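Local structure of glycerol-3-phosphate dehydrogenase [NAD(P)+] (Coxiella burnetii, 3K96) at residues Val209-Cys212 / Gly213-Lys216; Gly139-Leu142 / Leu143-Val147; Gln69-Gly72 / Val73-Tyr77; Phe83-Thr86 / Leu87-Tyr90. The protein probably reduces the glycolytic intermediate dihydroxyacetone phosphate to sn-glycerol 3-phosphate with NADH or NADPH, supplying the key precursor of phospholipid synthesis. One frame throughout, in Å; residues are numbered along the deposited sequence.

How the contacts relate
From the N terminus, contact 3 comes first, where helix 62-71 ends and the chain passes into a loop. Contact 4 closes that loop with a turn at the start of strand 87-90, an outermost strand of the sheet within this chain. The two meet through G72 and F83 and through Q69 and A89, so the helix end is tied to the edge strand. Contact 2 caps helix 143-151 after strand 128-131, and contact 1 lies within helix 206-228, some 30 Å between centres from contacts 3 and 4. E210 and H144 join contacts 1 and 2 across the two family regions. All four follow in series, none nested or crossed.

Contact 1: Val209-Cys212 / Gly213-Lys216; sequences VELC and GSVK
S214 turns its hydroxyl back onto the preceding helical turn, where OG donates to L211 O at 2.9 Å. With chi1 at 73° the hydroxyl is set between its own backbone N and carbonyl carbon, facing that oxygen, which it meets well off the C=O direction and tilted 25° from the carbonyl plane. V215 CG2 also reaches L211 O, at 3.4 Å, while L211 CD2 passes S214 OG at 4.0 Å. The close contacts are this hydroxyl and the backbone bonds: G213 N bonds to V209 O at 3.1 Å and 163°, S214 N is shared weakly between E210 O and L211 O, and C212 O accepts from both V215 N and K216 N. These are two successive turns of helix 206-228, in the region of the C-terminal family domain, with i to i+4 bonds at G213 and K216 and an i to i+3 bond at V215. No face here is a solvent side; both sides are buried, and the side chains leaving the helix make their contacts with other parts of the fold. L211 and C212 pack on helix 233-253, against L250 and M247 respectively, while V209 touches V158 and S160. E210 points away, and its carboxylate bonds to H144. K216, the predicted proton acceptor, touches the preceding turn only through the foot of its chain, CB lying 3.9 Å from C212 O; NZ leads off to a hydrogen bond with T273 and a long, weak ion pair with D269.

Contact 2: Gly139-Leu142 / Leu143-Val147; sequences GSRL and LHEVV
R141 grips E145 side-on with two nitrogens, one for each carboxylate oxygen. R141 NE gives a nearly straight bond to E145 OE1 at 2.9 Å, arriving on the syn side, while R141 NH2 reaches E145 OE2 at 3.0 Å from above the carboxylate plane. Both oxygens lie close to the guanidinium plane, but the two groups are twisted 31° apart. A bend in the arginine chain at chi3 (68°) turns NE toward the acid, and V146 lies over one guanidinium face, its CG2 also 3.5 Å from R141 CB. E145 is held further by a water that donates to OE1 and accepts from L142 N, and by T149, which hydrogen-bonds OE2. R141 NH2 has a second acid in E150, so the salt bridge extends along the helix. Behind the pair, L142 stands at the N-cap of helix 143-151. L142 O takes V146 N at 3.1 Å, and a weak bond from E145 N, which fixes the first turn. L142 and H144 run side by side, L142 CD2 meeting H144 CE1 obliquely at 3.7 Å. Upstream, S140 and R141 form a G1 beta bulge opposite A137. L143 and V147 pack on F112 of helix 109-119 and W131 of strand 128-131, while L142 lies against I207 and E210 of helix 206-228.

Contact 3: Gln69-Gly72 / Val73-Tyr77; sequences QAEG and VNNRY
Past E71, the last helical residue, G72 takes a positive phi (73°) that breaks the helix, and V73 follows in an extended conformation. This swing brings the next residues back alongside E71, whose carboxylate meets the amide of N75. N75 ND2 donates to E71 OE1 at 2.9 Å, but not along the carboxylate plane: it comes from 54° above it, and the oxygen is itself tilted from the amide plane. The two side chains cross at about a right angle, and the N-H...O angle of 132° leaves the bond bent. A water completes the link, donating to both E71 OE1 and V73 O, the latter at 2.6 Å, and accepting from N75 N. OE1 thus receives the amide and the water together, and the loop backbone is drawn toward the helix end at both V73 and N75. This is the C-terminal exit of helix 62-71 in the Rossmann-type nucleotide-binding domain, on the way to strand 87-90. E71 extends beyond CG, which takes its acid over to N75, while its CB packs on V73 CG1 at 3.9 Å. Deeper in the loop N74 turns away from the helix end. N74 OD1 accepts from Y77 N at 3.2 Å, an Asx motif in which the donor stands above the carbonyl plane, and also bonds to H64; ND2 reaches T42 and the carbonyl of A37, within the probable glycine-rich loop. Salt bridges from R76 to E61, D63 and E67 tie the loop back to helix 62-71 and the residue just before it.

Contact 4: Phe83-Thr86 / Leu87-Tyr90; sequences FPET and LKAY
L87 lays a methyl over one face of the F83 ring. L87 CD2 sits 3.9 Å from the F83 ring centroid and 25° off its normal, displaced toward the rim, where F83 CD1 is the closest ring atom at 3.5 Å. The leucine meets the ring at a slant, so L87 CG also faces F83 CG at 3.9 Å and the aliphatic end bears on the CG side of the ring: a CH-pi contact rather than edge packing. Chi1 of L87 (172°) carries CG anti to the backbone N, toward the phenylalanine. P84 CD adds a lighter touch on L87 CB at 4.2 Å. The backbone beneath is a type I beta turn from P84 to L87, closed by L87 N to P84 O, and it leads into edge strand 87-90, next to strand 55-58, to which it runs parallel. From within the turn, E85 meets K88, the residue just after it, at an angle, each chain bent at chi2. K88 curls its end back, bringing K88 CE to 3.2 Å from E85 O and K88 NZ to 3.3 Å from E85 OE1 in a weak salt bridge. One water donates to both P84 O and L87 O and, weakly, accepts from NZ. F83 continues onto M68 of helix 62-71, and L87 onto A45 and A49 of helix 39-49. The turn therefore combines two unlike chemistries: an apolar pair set against neighbouring helices, and an exposed ion pair whose length and weak bond suggest only a modest contribution to holding the turn.

Contact 1: Val209-Cys212 / Gly213-Lys216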
# COMPACT_ATOMS: atom_id res chain seq x y z
N VAL A 209 8.26 -14.91 3.92
CA VAL A 209 8.54 -14.30 2.64
C VAL A 209 7.87 -15.09 1.51
O VAL A 209 7.24 -14.52 0.61
CB VAL A 209 10.09 -14.14 2.40
CG1 VAL A 209 10.39 -13.77 0.96
CG2 VAL A 209 10.68 -13.09 3.36
N GLU A 210 7.99 -16.41 1.55
CA GLU A 210 7.39 -17.25 0.54
C GLU A 210 5.89 -17.13 0.51
O GLU A 210 5.30 -17.00 -0.53
CB GLU A 210 7.72 -18.72 0.81
CG GLU A 210 9.13 -19.14 0.44
CD GLU A 210 9.38 -20.60 0.80
OE1 GLU A 210 9.35 -21.44 -0.10
OE2 GLU A 210 9.53 -20.91 2.00
N LEU A 211 5.27 -17.24 1.67
CA LEU A 211 3.83 -17.19 1.73
C LEU A 211 3.25 -15.83 1.31
O LEU A 211 2.23 -15.77 0.64
CB LEU A 211 3.36 -17.64 3.11
CG LEU A 211 3.58 -19.15 3.33
CD1 LEU A 211 3.29 -19.49 4.78
CD2 LEU A 211 2.69 -19.99 2.37
N CYS A 212 3.94 -14.75 1.66
CA CYS A 212 3.51 -13.41 1.23
C CYS A 212 3.52 -13.35 -0.27
O CYS A 212 2.58 -12.86 -0.90
CB CYS A 212 4.44 -12.33 1.79
SG CYS A 212 4.15 -11.94 3.49
N GLY A 213 4.61 -13.84 -0.86
CA GLY A 213 4.74 -13.84 -2.30
C GLY A 213 3.74 -14.76 -2.98
O GLY A 213 3.40 -14.54 -4.13
N SER A 214 3.26 -15.77 -2.30
CA SER A 214 2.35 -16.71 -2.96
C SER A 214 0.90 -16.20 -2.95
O SER A 214 0.04 -16.79 -3.59
CB SER A 214 2.42 -18.08 -2.29
OG SER A 214 1.78 -18.06 -1.02
N VAL A 215 0.65 -15.11 -2.24
CA VAL A 215 -0.70 -14.54 -2.15
C VAL A 215 -0.87 -13.20 -2.88
O VAL A 215 -1.96 -12.87 -3.30
CB VAL A 215 -1.09 -14.36 -0.70
CG1 VAL A 215 -2.48 -13.72 -0.57
CG2 VAL A 215 -1.09 -15.71 0.01
N LYS A 216 0.21 -12.44 -3.07
CA LYS A 216 0.06 -11.10 -3.63
C LYS A 216 -0.61 -11.01 -5.00
O LYS A 216 -1.34 -10.06 -5.24
CB LYS A 216 1.39 -10.38 -3.71
CG LYS A 216 2.37 -11.04 -4.64
CD LYS A 216 3.02 -10.02 -5.46
CE LYS A 216 3.86 -10.65 -6.54
NZ LYS A 216 3.99 -9.63 -7.63

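Contact 2: Gly139-Leu142 / Leu143-Val147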
# COMPACT_ATOMS: atom_id res chain seq x y z
N GLY A 139 0.83 -29.23 -6.14
CA GLY A 139 0.47 -29.91 -4.89
C GLY A 139 0.38 -28.95 -3.70
O GLY A 139 0.35 -29.38 -2.54
N SER A 140 0.30 -27.66 -3.99
CA SER A 140 0.26 -26.65 -2.95
C SER A 140 1.49 -26.74 -2.07
O SER A 140 1.40 -26.62 -0.85
CB SER A 140 -1.01 -26.81 -2.10
OG SER A 140 -2.14 -26.69 -2.93
N ARG A 141 2.66 -26.93 -2.68
CA ARG A 141 3.90 -27.06 -1.91
C ARG A 141 4.70 -25.77 -1.82
O ARG A 141 4.85 -25.05 -2.80
CB ARG A 141 4.78 -28.17 -2.53
CG ARG A 141 4.09 -29.53 -2.55
CD ARG A 141 4.91 -30.58 -3.31
NE ARG A 141 6.16 -30.94 -2.64
CZ ARG A 141 7.10 -31.71 -3.19
NH1 ARG A 141 6.94 -32.19 -4.41
NH2 ARG A 141 8.20 -32.01 -2.51
N LEU A 142 5.21 -25.48 -0.63
CA LEU A 142 6.07 -24.34 -0.44
C LEU A 142 7.33 -24.64 -1.24
O LEU A 142 7.75 -25.79 -1.32
CB LEU A 142 6.38 -24.08 1.04
CG LEU A 142 5.30 -23.27 1.78
CD1 LEU A 142 4.12 -24.17 2.10
CD2 LEU A 142 5.85 -22.67 3.04
N LEU A 143 7.91 -23.62 -1.84
CA LEU A 143 9.05 -23.81 -2.69
C LEU A 143 10.24 -24.37 -1.96
O LEU A 143 10.93 -25.21 -2.53
CB LEU A 143 9.40 -22.52 -3.42
CG LEU A 143 8.25 -21.95 -4.30
CD1 LEU A 143 8.56 -20.56 -4.79
CD2 LEU A 143 7.92 -22.86 -5.46
N HIS A 144 10.50 -23.95 -0.72
CA HIS A 144 11.67 -24.49 -0.00
C HIS A 144 11.48 -25.97 0.31
O HIS A 144 12.46 -26.73 0.40
CB HIS A 144 11.96 -23.72 1.29
CG HIS A 144 11.05 -24.07 2.41
ND1 HIS A 144 9.95 -23.30 2.73
CD2 HIS A 144 11.04 -25.12 3.27
CE1 HIS A 144 9.31 -23.86 3.75
NE2 HIS A 144 9.95 -24.96 4.09
N GLU A 145 10.23 -26.38 0.48
CA GLU A 145 9.94 -27.76 0.74
C GLU A 145 10.18 -28.61 -0.52
O GLU A 145 10.74 -29.73 -0.43
CB GLU A 145 8.52 -27.93 1.31
CG GLU A 145 8.21 -29.35 1.73
CD GLU A 145 7.64 -30.19 0.61
OE1 GLU A 145 6.68 -29.70 -0.02
OE2 GLU A 145 8.11 -31.34 0.39
N VAL A 146 9.81 -28.09 -1.69
CA VAL A 146 10.06 -28.81 -2.92
C VAL A 146 11.58 -28.94 -3.08
O VAL A 146 12.10 -30.01 -3.39
CB VAL A 146 9.48 -28.12 -4.14
CG1 VAL A 146 9.85 -28.89 -5.39
CG2 VAL A 146 7.93 -27.94 -3.99
N VAL A 147 12.30 -27.85 -2.84
CA VAL A 147 13.74 -27.89 -2.98
C VAL A 147 14.35 -28.89 -1.97
O VAL A 147 15.11 -29.80 -2.36
CB VAL A 147 14.40 -26.50 -2.84
CG1 VAL A 147 15.91 -26.66 -2.85
CG2 VAL A 147 13.98 -25.54 -4.00
O HOH W 1 5.06 -27.86 1.14

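Contact 3: Gln69-Gly72 / Val73-Tyr77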
# COMPACT_ATOMS: atom_id res chain seq x y z
N GLN A 69 21.27 -15.87 -28.20
CA GLN A 69 22.66 -16.09 -28.64
C GLN A 69 22.94 -15.25 -29.88
O GLN A 69 23.95 -14.57 -29.95
CB GLN A 69 22.93 -17.57 -28.88
CG GLN A 69 22.95 -18.39 -27.58
CD GLN A 69 23.31 -19.86 -27.79
OE1 GLN A 69 23.27 -20.36 -28.91
NE2 GLN A 69 23.67 -20.55 -26.71
N ALA A 70 22.00 -15.26 -30.83
CA ALA A 70 22.15 -14.49 -32.05
C ALA A 70 22.12 -12.98 -31.80
O ALA A 70 22.95 -12.25 -32.31
CB ALA A 70 21.07 -14.86 -33.05
N GLU A 71 21.18 -12.52 -30.98
CA GLU A 71 20.97 -11.07 -30.79
C GLU A 71 21.67 -10.38 -29.62
O GLU A 71 21.86 -9.17 -29.66
CB GLU A 71 19.48 -10.84 -30.71
CG GLU A 71 18.79 -11.36 -31.95
CD GLU A 71 17.31 -11.48 -31.77
OE1 GLU A 71 16.79 -11.15 -30.69
OE2 GLU A 71 16.65 -11.93 -32.73
N GLY A 72 22.03 -11.10 -28.58
CA GLY A 72 22.69 -10.46 -27.46
C GLY A 72 21.72 -9.62 -26.65
O GLY A 72 22.09 -8.61 -26.06
N VAL A 73 20.47 -10.05 -26.62
CA VAL A 73 19.44 -9.37 -25.87
C VAL A 73 18.28 -10.34 -25.72
O VAL A 73 18.24 -11.37 -26.41
CB VAL A 73 19.00 -8.05 -26.59
CG1 VAL A 73 18.36 -8.35 -27.95
CG2 VAL A 73 18.06 -7.19 -25.69
N ASN A 74 17.37 -10.06 -24.80
CA ASN A 74 16.22 -10.91 -24.63
C ASN A 74 15.04 -10.17 -25.18
O ASN A 74 14.35 -9.48 -24.43
CB ASN A 74 15.98 -11.24 -23.16
CG ASN A 74 14.89 -12.26 -22.96
OD1 ASN A 74 14.10 -12.56 -23.88
ND2 ASN A 74 14.82 -12.81 -21.76
N ASN A 75 14.83 -10.29 -26.48
CA ASN A 75 13.72 -9.60 -27.12
C ASN A 75 12.35 -10.09 -26.71
O ASN A 75 11.43 -9.30 -26.62
CB ASN A 75 13.87 -9.58 -28.64
CG ASN A 75 14.74 -8.43 -29.12
OD1 ASN A 75 14.74 -7.36 -28.52
ND2 ASN A 75 15.47 -8.64 -30.20
N ARG A 76 12.20 -11.37 -26.43
CA ARG A 76 10.88 -11.84 -26.03
C ARG A 76 10.40 -11.26 -24.73
O ARG A 76 9.22 -11.00 -24.61
CB ARG A 76 10.84 -13.34 -25.80
CG ARG A 76 10.95 -14.15 -27.02
CD ARG A 76 10.68 -15.60 -26.72
NE ARG A 76 10.96 -16.37 -27.91
CZ ARG A 76 10.78 -17.68 -28.01
NH1 ARG A 76 10.30 -18.39 -26.99
NH2 ARG A 76 11.07 -18.28 -29.15
N TYR A 77 11.29 -11.08 -23.76
CA TYR A 77 10.86 -10.67 -22.42
C TYR A 77 11.48 -9.42 -21.82
O TYR A 77 10.95 -8.90 -20.86
CB TYR A 77 11.00 -11.87 -21.44
CG TYR A 77 10.19 -13.08 -21.85
CD1 TYR A 77 8.81 -13.07 -21.78
CD2 TYR A 77 10.81 -14.24 -22.29
CE1 TYR A 77 8.07 -14.17 -22.18
CE2 TYR A 77 10.07 -15.35 -22.67
CZ TYR A 77 8.70 -15.31 -22.62
OH TYR A 77 7.94 -16.39 -23.00
O HOH W 2 16.59 -11.94 -28.30

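Contact 4: Phe83-Thr86 / Leu87-Tyr90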
# COMPACT_ATOMS: atom_id res chain seq x y z
N PHE A 83 22.85 -7.58 -23.47
CA PHE A 83 23.64 -8.29 -22.51
C PHE A 83 25.09 -7.79 -22.46
O PHE A 83 25.67 -7.50 -23.47
CB PHE A 83 23.73 -9.79 -22.85
CG PHE A 83 22.42 -10.53 -22.84
CD1 PHE A 83 21.30 -10.00 -22.24
CD2 PHE A 83 22.38 -11.83 -23.29
CE1 PHE A 83 20.12 -10.71 -22.21
CE2 PHE A 83 21.21 -12.57 -23.23
CZ PHE A 83 20.07 -12.01 -22.69
N PRO A 84 25.67 -7.70 -21.26
CA PRO A 84 27.09 -7.42 -21.16
C PRO A 84 27.84 -8.70 -21.61
O PRO A 84 27.23 -9.76 -21.72
CB PRO A 84 27.32 -7.17 -19.67
CG PRO A 84 25.98 -6.90 -19.11
CD PRO A 84 24.99 -7.59 -19.96
N GLU A 85 29.13 -8.59 -21.87
CA GLU A 85 29.90 -9.75 -22.34
C GLU A 85 29.87 -10.94 -21.36
O GLU A 85 29.91 -12.08 -21.78
CB GLU A 85 31.35 -9.31 -22.65
CG GLU A 85 32.26 -10.41 -23.23
CD GLU A 85 31.75 -10.96 -24.57
OE1 GLU A 85 32.19 -12.08 -24.97
OE2 GLU A 85 30.90 -10.29 -25.21
N THR A 86 29.75 -10.67 -20.06
CA THR A 86 29.77 -11.73 -19.03
C THR A 86 28.46 -12.50 -18.87
O THR A 86 28.39 -13.45 -18.07
CB THR A 86 30.23 -11.19 -17.68
OG1 THR A 86 29.44 -10.04 -17.33
CG2 THR A 86 31.72 -10.78 -17.75
N LEU A 87 27.43 -12.11 -19.63
CA LEU A 87 26.14 -12.77 -19.58
C LEU A 87 25.93 -13.61 -20.83
O LEU A 87 25.92 -13.07 -21.95
CB LEU A 87 25.02 -11.73 -19.44
CG LEU A 87 23.57 -12.19 -19.54
CD1 LEU A 87 23.25 -13.40 -18.71
CD2 LEU A 87 22.67 -11.00 -19.16
N LYS A 88 25.75 -14.91 -20.64
CA LYS A 88 25.57 -15.86 -21.74
C LYS A 88 24.36 -16.74 -21.54
O LYS A 88 24.14 -17.27 -20.46
CB LYS A 88 26.81 -16.77 -21.86
CG LYS A 88 28.14 -16.05 -22.11
CD LYS A 88 28.11 -15.30 -23.43
CE LYS A 88 29.44 -14.63 -23.73
NZ LYS A 88 29.32 -13.74 -24.93
N ALA A 89 23.59 -16.93 -22.61
CA ALA A 89 22.43 -17.80 -22.59
C ALA A 89 22.83 -19.24 -22.95
O ALA A 89 23.68 -19.45 -23.81
CB ALA A 89 21.36 -17.28 -23.58
N TYR A 90 22.22 -20.21 -22.28
CA TYR A 90 22.46 -21.63 -22.52
C TYR A 90 21.11 -22.27 -22.71
O TYR A 90 20.14 -21.85 -22.06
CB TYR A 90 23.10 -22.26 -21.28
CG TYR A 90 24.55 -21.97 -21.09
CD1 TYR A 90 25.00 -20.68 -20.86
CD2 TYR A 90 25.49 -22.99 -21.11
CE1 TYR A 90 26.34 -20.41 -20.69
CE2 TYR A 90 26.83 -22.74 -20.93
CZ TYR A 90 27.24 -21.45 -20.73
OH TYR A 90 28.57 -21.21 -20.55
O HOH W 3 26.90 -11.55 -23.99